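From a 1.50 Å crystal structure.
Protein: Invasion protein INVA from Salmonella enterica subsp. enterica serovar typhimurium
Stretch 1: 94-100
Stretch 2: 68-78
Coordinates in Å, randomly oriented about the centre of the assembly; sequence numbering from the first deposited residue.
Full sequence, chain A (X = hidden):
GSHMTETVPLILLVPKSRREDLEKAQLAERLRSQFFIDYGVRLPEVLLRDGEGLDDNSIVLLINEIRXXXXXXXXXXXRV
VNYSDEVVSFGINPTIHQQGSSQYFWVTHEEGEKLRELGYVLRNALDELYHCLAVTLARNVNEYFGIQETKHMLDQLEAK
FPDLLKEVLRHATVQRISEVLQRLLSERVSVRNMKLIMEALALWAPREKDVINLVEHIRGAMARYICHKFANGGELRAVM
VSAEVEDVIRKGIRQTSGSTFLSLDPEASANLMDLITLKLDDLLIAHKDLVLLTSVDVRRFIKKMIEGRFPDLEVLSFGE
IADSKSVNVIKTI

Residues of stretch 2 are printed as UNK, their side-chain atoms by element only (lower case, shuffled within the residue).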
# COMPACT_ATOMS: atom_id res chain seq x y z
N PRO A 94 6.56 -26.32 2.43
CA PRO A 94 7.05 -24.94 2.50
C PRO A 94 7.26 -24.49 3.91
O PRO A 94 6.75 -25.10 4.86
CB PRO A 94 5.90 -24.13 1.87
CG PRO A 94 4.72 -24.91 2.16
CD PRO A 94 5.13 -26.39 2.11
N THR A 95 7.99 -23.41 4.04
CA THR A 95 8.13 -22.70 5.30
C THR A 95 7.05 -21.62 5.26
O THR A 95 6.93 -20.90 4.29
CB THR A 95 9.52 -22.09 5.44
OG1 THR A 95 10.48 -23.17 5.45
CG2 THR A 95 9.67 -21.20 6.66
N ILE A 96 6.23 -21.63 6.30
CA ILE A 96 5.02 -20.81 6.34
C ILE A 96 5.05 -19.86 7.53
O ILE A 96 5.29 -20.26 8.67
CB ILE A 96 3.72 -21.66 6.49
CG1 ILE A 96 3.65 -22.88 5.52
CG2 ILE A 96 2.54 -20.71 6.26
CD1 ILE A 96 2.45 -23.83 5.69
N HIS A 97 4.81 -18.61 7.21
CA HIS A 97 4.60 -17.58 8.21
C HIS A 97 3.21 -17.00 8.02
O HIS A 97 2.72 -16.78 6.92
CB HIS A 97 5.68 -16.49 8.12
CG HIS A 97 5.45 -15.35 9.06
ND1 HIS A 97 5.48 -15.51 10.43
CD2 HIS A 97 5.14 -14.05 8.84
CE1 HIS A 97 5.21 -14.36 11.01
NE2 HIS A 97 5.00 -13.45 10.08
N GLN A 98 2.56 -16.72 9.13
CA GLN A 98 1.24 -16.07 9.14
C GLN A 98 1.24 -14.79 9.93
O GLN A 98 1.90 -14.67 10.96
CB GLN A 98 0.18 -17.05 9.66
CG GLN A 98 -1.22 -16.52 9.78
CD GLN A 98 -2.08 -17.47 10.55
OE1 GLN A 98 -1.81 -17.72 11.75
NE2 GLN A 98 -3.11 -18.01 9.91
N GLN A 99 0.55 -13.80 9.39
CA GLN A 99 0.31 -12.52 10.10
C GLN A 99 -1.14 -12.16 9.91
O GLN A 99 -1.57 -11.90 8.79
CB GLN A 99 1.25 -11.43 9.55
CG GLN A 99 1.39 -10.20 10.45
CD GLN A 99 2.70 -10.19 11.25
OE1 GLN A 99 3.75 -10.89 10.75
NE2 GLN A 99 2.76 -9.55 12.29
N GLY A 100 -1.93 -12.25 10.97
CA GLY A 100 -3.38 -12.12 10.81
C GLY A 100 -3.93 -13.30 10.03
O GLY A 100 -3.74 -14.45 10.42
N UNK A 68 6.13 -0.83 15.38
CA UNK A 68 4.98 -0.73 14.45
C UNK A 68 4.61 -2.08 13.85
O UNK A 68 3.45 -2.49 13.78
c UNK A 68 4.40 0.08 12.14
c UNK A 68 5.16 1.71 13.91
c UNK A 68 5.30 0.27 13.34
N UNK A 69 5.65 -2.78 13.43
CA UNK A 69 5.47 -4.13 12.86
C UNK A 69 6.71 -4.96 12.99
O UNK A 69 7.81 -4.46 12.90
o UNK A 69 3.65 -6.31 11.57
c UNK A 69 3.71 -4.02 10.97
o UNK A 69 1.75 -5.19 11.64
c UNK A 69 5.17 -4.02 11.36
c UNK A 69 2.98 -5.26 11.42
N UNK A 70 6.49 -6.24 13.18
CA UNK A 70 7.58 -7.22 13.12
C UNK A 70 7.31 -8.09 11.89
O UNK A 70 6.21 -8.68 11.75
n UNK A 70 9.64 -10.86 15.88
c UNK A 70 7.64 -8.07 14.39
o UNK A 70 8.93 -8.97 16.86
c UNK A 70 8.84 -9.06 14.43
c UNK A 70 9.13 -9.63 15.84
N UNK A 71 8.35 -8.18 11.08
CA UNK A 71 8.35 -8.93 9.81
C UNK A 71 9.18 -10.19 9.94
O UNK A 71 10.21 -10.25 10.58
c UNK A 71 8.71 -5.64 9.15
c UNK A 71 7.05 -4.24 8.03
c UNK A 71 7.26 -6.57 7.54
c UNK A 71 8.10 -4.39 8.94
c UNK A 71 8.95 -8.09 8.66
c UNK A 71 8.31 -6.73 8.46
c UNK A 71 6.67 -5.34 7.27
N UNK A 72 8.73 -11.22 9.26
CA UNK A 72 9.51 -12.44 9.09
C UNK A 72 9.99 -12.52 7.64
O UNK A 72 9.19 -12.47 6.73
c UNK A 72 9.28 -14.98 9.07
c UNK A 72 8.62 -13.64 9.40
o UNK A 72 8.20 -13.55 10.78
N UNK A 73 11.30 -12.55 7.47
CA UNK A 73 11.94 -12.62 6.18
C UNK A 73 12.93 -13.78 6.23
O UNK A 73 13.85 -13.72 7.01
c UNK A 73 11.80 -10.10 5.80
c UNK A 73 13.51 -11.43 4.52
c UNK A 73 12.72 -11.31 5.85
N UNK A 74 12.71 -14.80 5.42
CA UNK A 74 13.66 -15.95 5.33
C UNK A 74 14.72 -15.61 4.32
O UNK A 74 14.65 -15.93 3.14
c UNK A 74 10.83 -18.55 8.58
o UNK A 74 10.21 -18.93 9.74
c UNK A 74 10.82 -17.46 6.49
c UNK A 74 10.18 -17.83 7.61
c UNK A 74 12.17 -17.77 6.30
c UNK A 74 12.93 -17.31 5.07
c UNK A 74 12.80 -18.52 7.30
c UNK A 74 12.18 -18.87 8.41
N UNK A 75 15.77 -15.00 4.84
CA UNK A 75 16.86 -14.42 4.05
C UNK A 75 17.53 -15.41 3.09
O UNK A 75 18.00 -15.03 2.01
c UNK A 75 17.34 -11.37 4.96
c UNK A 75 17.95 -13.79 4.92
c UNK A 75 16.67 -11.43 7.65
c UNK A 75 17.14 -12.59 6.99
c UNK A 75 17.49 -12.55 5.64
c UNK A 75 16.89 -10.23 5.61
c UNK A 75 16.57 -10.27 6.95
N UNK A 76 17.53 -16.66 3.49
CA UNK A 76 18.23 -17.72 2.72
C UNK A 76 17.27 -18.50 1.78
O UNK A 76 17.69 -19.43 1.10
c UNK A 76 19.94 -17.92 4.63
c UNK A 76 18.98 -18.67 3.67
o UNK A 76 20.04 -18.34 5.81
o UNK A 76 20.52 -16.92 4.22
N UNK A 77 15.99 -18.11 1.77
CA UNK A 77 14.92 -18.80 0.97
C UNK A 77 14.32 -17.82 -0.05
O UNK A 77 14.72 -16.68 -0.15
c UNK A 77 14.22 -20.36 3.03
c UNK A 77 13.82 -19.41 1.87
c UNK A 77 15.00 -21.55 2.39
c UNK A 77 13.06 -20.86 3.87
N UNK A 78 13.35 -18.35 -0.80
CA UNK A 78 12.61 -17.64 -1.84
C UNK A 78 11.13 -17.65 -1.51
O UNK A 78 10.56 -18.67 -1.18
c UNK A 78 12.82 -18.31 -3.21
s UNK A 78 14.81 -16.66 -4.09
c UNK A 78 14.21 -18.30 -3.69
c UNK A 78 13.90 -16.37 -5.63

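Position 68 carries three carbons, the first holding the other two, and no atom of it comes within reach of stretch 1. A fork at CB with carbon alone is valine, Val68.

Position 69 has three carbons in a row, the third bearing two oxygens. Its CA-to-CB bond points sideways, but its end comes nearer to stretch 1, and one of its oxygens lies 3.4 Å from NE2 of Gln99. The angle is poor, so this is proximity rather than a hydrogen bond. A carboxylate on a two-carbon arm is glutamate, Glu69. The same oxygen, OE1, accepts a weak bond from the backbone N of position 70, at 3.3 Å.

Position 70 also has three carbons, but the third bears one oxygen and one nitrogen. Its CA-to-CB bond points sideways, and CB, 5.5 Å from NE2 of Gln99, is the nearest of its side-chain atoms; its backbone O, 3.5 Å from OE1 of Gln99, makes the approach. Both atoms are acceptors, so nothing bonds there. The amide makes it Gln70.

At position 71 one carbon leads to a ring of six carbons without a heteroatom, which is phenylalanine. The CA-to-CB bond of Phe71 points away from stretch 1, and the residue is buried.

Position 72 has a CB carrying one oxygen and one carbon. Its CA-to-CB bond points toward stretch 1, and it sits over one face of the imidazole, with CB 3.5 Å from the centroid of the His97 ring and only 8° off the normal, a CH-pi contact. The oxygen lies over the same ring, 3.1 Å from CE1 of His97. This is Thr72.

Position 73 repeats the three-carbon fork, so it is Val73; like Phe71 it is buried, and its CA-to-CB bond points away.

Position 74 shows one carbon, then a six-carbon ring bearing an oxygen. Its CA-to-CB bond points toward stretch 1. CG2 of Thr95 lies over one ring face, 3.6 Å from the centroid of the ring and 3.5 Å from the ring carbon that bears the oxygen. This is Tyr74.

Position 75 has a plain six-carbon ring on one carbon, Phe75, and position 76 two carbons with two oxygens on the second, Asp76. Both are out of reach; they form the middle of a type I turn from Tyr74 to position 77.

Position 77 has four carbons forked at the second, and one terminal carbon lies 3.8 Å from OG1 of Thr95: Leu77. Its N donates to O of Tyr74 at 2.9 Å, closing the turn.

Position 78 is an unbranched run of two carbons, a sulfur and a carbon: Met78, buried and out of reach of stretch 1.

The rule is side-chain packing between nearly antiparallel strands, at 165° with axes 8.6 Å apart, and no clear hydrogen bond crosses. The CA-to-CB bonds of Thr95, His97 and Gln99 point toward stretch 2, and those of Thr72, Tyr74 and Leu77 toward stretch 1. Two threonine-on-ring contacts run in opposite senses: stretch 2 lends the threonine to His97, and stretch 1 lends it to Tyr74. Within stretch 1, His97 NE2 donates to Gln99 OE1 at 2.9 Å, tying the ring to its neighbour on the same side of the strand.

Stretch 2 68-78: VEQFTVYFDLM
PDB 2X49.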